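Local coordinates for protein TetR family transcription regulator (PDB 3PAS) that probably binds regulatory DNA as a TetR-type transcription regulator, at residues B[47-52]-B[56-61]; B[93-96]-B[102-105]. All coordinates share one frame; numbering follows the deposited sequence.

Contact 1. Residues B[47-52]-B[56-61]; sequences IYYEDK and LLATFY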
loop_
_atom_site.group_PDB
_atom_site.type_symbol
_atom_site.label_atom_id
_atom_site.label_comp_id
_atom_site.label_asym_id
_atom_site.label_seq_id
_atom_site.Cartn_x
_atom_site.Cartn_y
_atom_site.Cartn_z
ATOM N N ILE B 47 18.103 -15.504 -27.875
ATOM C CA ILE B 47 17.432 -15.458 -29.206
ATOM C C ILE B 47 16.297 -14.408 -29.167
ATOM O O ILE B 47 16.071 -13.620 -30.110
ATOM C CB ILE B 47 16.844 -16.834 -29.613
ATOM C CG1 ILE B 47 17.954 -17.882 -29.731
ATOM C CG2 ILE B 47 16.104 -16.701 -30.931
ATOM C CD1 ILE B 47 17.490 -19.332 -29.963
ATOM N N TYR B 48 15.609 -14.377 -28.044
ATOM C CA TYR B 48 14.417 -13.550 -27.906
ATOM C C TYR B 48 14.614 -12.207 -27.214
ATOM O O TYR B 48 13.912 -11.239 -27.529
ATOM C CB TYR B 48 13.373 -14.365 -27.147
ATOM C CG TYR B 48 13.102 -15.660 -27.832
ATOM C CD1 TYR B 48 12.348 -15.719 -28.998
ATOM C CD2 TYR B 48 13.662 -16.817 -27.368
ATOM C CE1 TYR B 48 12.124 -16.961 -29.648
ATOM C CE2 TYR B 48 13.474 -18.024 -28.002
ATOM C CZ TYR B 48 12.704 -18.099 -29.134
ATOM O OH TYR B 48 12.547 -19.315 -29.722
ATOM N N TYR B 49 15.558 -12.161 -26.270
ATOM C CA TYR B 49 15.792 -10.971 -25.441
ATOM C C TYR B 49 17.275 -10.693 -25.423
ATOM O O TYR B 49 18.062 -11.597 -25.164
ATOM C CB TYR B 49 15.236 -11.188 -24.031
ATOM C CG TYR B 49 13.759 -11.491 -24.130
ATOM C CD1 TYR B 49 12.841 -10.472 -24.431
ATOM C CD2 TYR B 49 13.293 -12.780 -24.007
ATOM C CE1 TYR B 49 11.550 -10.759 -24.631
ATOM C CE2 TYR B 49 11.978 -13.074 -24.162
ATOM C CZ TYR B 49 11.113 -12.071 -24.479
ATOM O OH TYR B 49 9.796 -12.354 -24.666
ATOM N N GLU B 50 17.651 -9.453 -25.690
ATOM C CA GLU B 50 19.067 -9.128 -25.846
ATOM C C GLU B 50 19.862 -9.182 -24.567
ATOM O O GLU B 50 21.055 -9.531 -24.575
ATOM C CB GLU B 50 19.245 -7.760 -26.534
ATOM C CG GLU B 50 18.671 -7.802 -27.952
ATOM C CD GLU B 50 18.656 -6.461 -28.661
ATOM O OE1 GLU B 50 19.764 -5.952 -28.907
ATOM O OE2 GLU B 50 17.555 -5.957 -29.022
ATOM N N ASP B 51 19.229 -8.771 -23.488
ATOM C CA ASP B 51 19.860 -8.705 -22.206
ATOM C C ASP B 51 18.762 -8.639 -21.132
ATOM O O ASP B 51 17.570 -8.599 -21.455
ATOM C CB ASP B 51 20.756 -7.483 -22.154
ATOM C CG ASP B 51 20.032 -6.177 -22.494
ATOM O OD1 ASP B 51 18.802 -6.055 -22.447
ATOM O OD2 ASP B 51 20.717 -5.215 -22.836
ATOM N N LYS B 52 19.183 -8.553 -19.881
ATOM C CA LYS B 52 18.256 -8.514 -18.778
ATOM C C LYS B 52 17.337 -7.309 -18.886
ATOM O O LYS B 52 16.112 -7.412 -18.711
ATOM C CB LYS B 52 19.044 -8.488 -17.486
ATOM C CG LYS B 52 18.204 -8.498 -16.229
ATOM C CD LYS B 52 19.092 -8.600 -14.988
ATOM C CE LYS B 52 18.275 -8.408 -13.694
ATOM N NZ LYS B 52 19.096 -8.457 -12.469
ATOM N N LEU B 56 13.282 -7.703 -18.713
ATOM C CA LEU B 56 12.494 -7.071 -17.632
ATOM C C LEU B 56 11.406 -6.136 -18.184
ATOM O O LEU B 56 10.279 -6.142 -17.707
ATOM C CB LEU B 56 13.413 -6.321 -16.687
ATOM C CG LEU B 56 14.446 -7.087 -15.867
ATOM C CD1 LEU B 56 15.230 -6.141 -14.923
ATOM C CD2 LEU B 56 13.897 -8.311 -15.065
ATOM N N LEU B 57 11.732 -5.330 -19.194
ATOM C CA LEU B 57 10.779 -4.449 -19.824
ATOM C C LEU B 57 9.687 -5.232 -20.541
ATOM O O LEU B 57 8.511 -4.925 -20.363
ATOM C CB LEU B 57 11.448 -3.504 -20.829
ATOM C CG LEU B 57 10.593 -2.367 -21.403
ATOM C CD1 LEU B 57 9.807 -1.573 -20.295
ATOM C CD2 LEU B 57 11.513 -1.453 -22.220
ATOM N N ALA B 58 10.073 -6.202 -21.369
ATOM C CA ALA B 58 9.115 -7.059 -22.089
ATOM C C ALA B 58 8.163 -7.761 -21.100
ATOM O O ALA B 58 6.974 -7.967 -21.381
ATOM C CB ALA B 58 9.860 -8.104 -23.002
ATOM N N THR B 59 8.707 -8.178 -19.969
ATOM C CA THR B 59 7.937 -8.841 -18.925
ATOM C C THR B 59 6.945 -7.847 -18.325
ATOM O O THR B 59 5.798 -8.195 -18.049
ATOM C CB THR B 59 8.851 -9.484 -17.810
ATOM O OG1 THR B 59 9.714 -10.486 -18.402
ATOM C CG2 THR B 59 7.996 -10.226 -16.740
ATOM N N PHE B 60 7.391 -6.616 -18.100
ATOM C CA PHE B 60 6.498 -5.598 -17.566
ATOM C C PHE B 60 5.316 -5.386 -18.538
ATOM O O PHE B 60 4.140 -5.353 -18.119
ATOM C CB PHE B 60 7.219 -4.302 -17.286
ATOM C CG PHE B 60 6.330 -3.243 -16.718
ATOM C CD1 PHE B 60 5.886 -3.350 -15.451
ATOM C CD2 PHE B 60 5.881 -2.209 -17.501
ATOM C CE1 PHE B 60 5.030 -2.374 -14.902
ATOM C CE2 PHE B 60 5.056 -1.233 -16.964
ATOM C CZ PHE B 60 4.629 -1.325 -15.693
ATOM N N TYR B 61 5.608 -5.295 -19.826
ATOM C CA TYR B 61 4.541 -5.149 -20.824
ATOM C C TYR B 61 3.643 -6.344 -20.970
ATOM O O TYR B 61 2.431 -6.203 -21.205
ATOM C CB TYR B 61 5.120 -4.775 -22.189
ATOM C CG TYR B 61 5.686 -3.395 -22.249
ATOM C CD1 TYR B 61 5.048 -2.329 -21.614
ATOM C CD2 TYR B 61 6.803 -3.113 -23.019
ATOM C CE1 TYR B 61 5.549 -1.040 -21.691
ATOM C CE2 TYR B 61 7.305 -1.810 -23.106
ATOM C CZ TYR B 61 6.663 -0.781 -22.445
ATOM O OH TYR B 61 7.140 0.503 -22.516
#

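Contact 2. Residues B[93-96]-B[102-105]; sequences FRIG and LFRY. With ACT (acetate ion), chain M.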
loop_
_atom_site.group_PDB
_atom_site.type_symbol
_atom_site.label_atom_id
_atom_site.label_comp_id
_atom_site.label_asym_id
_atom_site.label_seq_id
_atom_site.Cartn_x
_atom_site.Cartn_y
_atom_site.Cartn_z
ATOM N N PHE B 93 -9.718 -8.390 -9.303
ATOM C CA PHE B 93 -9.619 -9.027 -8.003
ATOM C C PHE B 93 -9.372 -10.525 -8.233
ATOM O O PHE B 93 -8.516 -11.109 -7.568
ATOM C CB PHE B 93 -10.883 -8.758 -7.199
ATOM C CG PHE B 93 -10.680 -8.843 -5.710
ATOM C CD1 PHE B 93 -10.369 -10.042 -5.119
ATOM C CD2 PHE B 93 -10.887 -7.741 -4.896
ATOM C CE1 PHE B 93 -10.214 -10.140 -3.765
ATOM C CE2 PHE B 93 -10.693 -7.825 -3.561
ATOM C CZ PHE B 93 -10.390 -9.035 -2.972
ATOM N N ARG B 94 -10.077 -11.132 -9.203
ATOM C CA ARG B 94 -9.896 -12.544 -9.504
ATOM C C ARG B 94 -8.517 -12.836 -10.061
ATOM O O ARG B 94 -7.930 -13.857 -9.738
ATOM C CB ARG B 94 -10.950 -13.029 -10.493
ATOM C CG ARG B 94 -12.312 -13.103 -9.876
ATOM C CD ARG B 94 -13.402 -13.497 -10.887
ATOM N NE ARG B 94 -14.608 -13.911 -10.162
ATOM C CZ ARG B 94 -15.249 -15.072 -10.295
ATOM N NH1 ARG B 94 -14.876 -16.000 -11.182
ATOM N NH2 ARG B 94 -16.301 -15.292 -9.526
ATOM N N ILE B 95 -8.007 -11.956 -10.914
ATOM C CA ILE B 95 -6.651 -12.099 -11.436
ATOM C C ILE B 95 -5.634 -12.072 -10.305
ATOM O O ILE B 95 -4.729 -12.912 -10.280
ATOM C CB ILE B 95 -6.300 -11.037 -12.511
ATOM C CG1 ILE B 95 -7.188 -11.220 -13.753
ATOM C CG2 ILE B 95 -4.772 -11.066 -12.837
ATOM C CD1 ILE B 95 -7.170 -9.983 -14.737
ATOM N N GLY B 96 -5.794 -11.138 -9.363
ATOM C CA GLY B 96 -4.894 -11.035 -8.203
ATOM C C GLY B 96 -4.903 -12.312 -7.373
ATOM O O GLY B 96 -3.860 -12.762 -6.901
ATOM N N LEU B 102 1.643 -11.632 -10.898
ATOM C CA LEU B 102 1.500 -10.581 -11.911
ATOM C C LEU B 102 1.408 -9.210 -11.222
ATOM O O LEU B 102 2.068 -8.247 -11.612
ATOM C CB LEU B 102 0.240 -10.808 -12.743
ATOM C CG LEU B 102 0.126 -12.007 -13.679
ATOM C CD1 LEU B 102 -1.323 -11.942 -14.302
ATOM C CD2 LEU B 102 1.264 -11.994 -14.802
ATOM N N PHE B 103 0.566 -9.098 -10.208
ATOM C CA PHE B 103 0.486 -7.866 -9.421
ATOM C C PHE B 103 1.841 -7.528 -8.755
ATOM O O PHE B 103 2.234 -6.367 -8.699
ATOM C CB PHE B 103 -0.524 -8.021 -8.269
ATOM C CG PHE B 103 -1.982 -7.869 -8.653
ATOM C CD1 PHE B 103 -2.428 -8.065 -9.947
ATOM C CD2 PHE B 103 -2.932 -7.578 -7.654
ATOM C CE1 PHE B 103 -3.793 -7.946 -10.269
ATOM C CE2 PHE B 103 -4.264 -7.446 -7.980
ATOM C CZ PHE B 103 -4.688 -7.641 -9.302
ATOM N N ARG B 104 2.514 -8.531 -8.200
ATOM C CA ARG B 104 3.801 -8.278 -7.514
ATOM C C ARG B 104 4.879 -7.800 -8.503
ATOM O O ARG B 104 5.613 -6.841 -8.213
ATOM C CB ARG B 104 4.242 -9.524 -6.787
ATOM C CG ARG B 104 5.488 -9.368 -5.981
ATOM C CD ARG B 104 5.431 -10.287 -4.772
ATOM N NE ARG B 104 5.914 -9.550 -3.619
ATOM C CZ ARG B 104 5.257 -8.546 -3.033
ATOM N NH1 ARG B 104 4.064 -8.136 -3.482
ATOM N NH2 ARG B 104 5.802 -7.936 -1.988
ATOM N N TYR B 105 4.949 -8.451 -9.663
ATOM C CA TYR B 105 5.877 -8.002 -10.732
ATOM C C TYR B 105 5.577 -6.536 -11.117
ATOM O O TYR B 105 6.474 -5.693 -11.146
ATOM C CB TYR B 105 5.884 -8.917 -11.966
ATOM C CG TYR B 105 7.029 -8.537 -12.884
ATOM C CD1 TYR B 105 8.283 -9.069 -12.684
ATOM C CD2 TYR B 105 6.893 -7.514 -13.813
ATOM C CE1 TYR B 105 9.375 -8.702 -13.496
ATOM C CE2 TYR B 105 7.966 -7.113 -14.611
ATOM C CZ TYR B 105 9.210 -7.725 -14.438
ATOM O OH TYR B 105 10.295 -7.364 -15.199
HETATM C C ACT M . 0.016 -9.372 -3.889
HETATM O O ACT M . -0.177 -9.965 -2.804
HETATM O OXT ACT M . 1.201 -9.353 -4.280
HETATM C CH3 ACT M . -1.090 -8.716 -4.660
#

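Contact 1. Residues B[47-52]-B[56-61]
Tyr49 meets Ala58 through its ring: the methyl comes obliquely to it, Ala58 CB lying 3.5 Å from Tyr49 CE1 and 4.1 Å from Tyr49 CD1. With CG anti to the carbonyl carbon (chi1 -58°), the Tyr49 ring is carried across to the following helix. Leu56 N donates to Lys52 O at 2.8 Å with an N-H...O angle of 174°, the i to i+4 bond of the first turn of helix 52-76. Lys52 O also lies 3.3 Å from Leu56 CG. The aliphatic chain of Lys52 crosses that of Leu56 at a slant, Lys52 CE 4.0 Å from Leu56 CD1. All four torsions of Lys52 are near 180°, and this full extension delivers NZ to the backbone oxygens of Phe26 and Thr29, both of which it hydrogen-bonds. Asp51 starts the helix as its N-cap, OD1 accepting from Gln54 N, while Phe26 and Trp114 also pack on Leu56. Tyr49, just past the end of helix 42-48, thus lays its ring against Ala58 of helix 52-76, consistent with the end of the predicted helix-turn-helix of a TetR-type DNA-binding domain, helix 42-48 probably serving as the recognition helix.

Contact 2. Residues B[93-96]-B[102-105]
Gly96 lies directly against an aromatic face: its CA is 3.7 Å from the centroid of the Phe103 ring and 17° off the ring normal, a CH-pi contact whose donor is a backbone CA. Gly96 CA is offset toward the rim, Phe103 CZ closest at 3.6 Å, an approach that depends on Gly96 having no side chain. Ile95 extends the contact. Its CG2, anti to the backbone N, meets Leu102 CD1 at 3.8 Å and comes obliquely to Phe103 CE1 at 4.2 Å. These apolar contacts join helix 81-98 to helix 100-110 across the short turn between them, in the all-helical C-terminal domain of a TetR-type regulator; Ile95 and Leu102 also lean on helix 52-76, and Tyr160 of helix 148-167 packs on Phe103. An alanine at Phe103 would remove the ring and would probably leave Gly96 CA without its aromatic cover and Ile95 CG2 with Leu102 as its remaining partner across the contact. An acetate, probably from the crystallisation liquor, has its CH3 3.7 Å from Phe103 CD2. Its OXT receives a weak hydrogen bond from Arg104 NH1, bent to 122° at the hydrogen, and Tyr160 OH is a second, weak partner of that nitrogen.

In the fold
Contacts 1 and 2 follow one another along the chain, with centres about 20 Å apart, and belong to different parts of the TetR architecture: the first to the DNA-binding region, the second to the C-terminal region. They nevertheless touch through Tyr105. Tyr105 OH lies 2.8 Å from Leu56 O, a probable hydrogen bond, and the ring packs on helix 52-76, with Tyr105 CZ 3.6 Å from Thr59 CG2 and Tyr105 CE2 3.6 Å from Phe60 N. Helix 100-110 thus contacts both residues 93-96 and residues 56-61. Small molecules, probably from crystallisation, lie near both: an acetate, different from the one at Phe103, about 5 Å from the Tyr49 side chain, and a propanediol about 4 Å from that of Ile95.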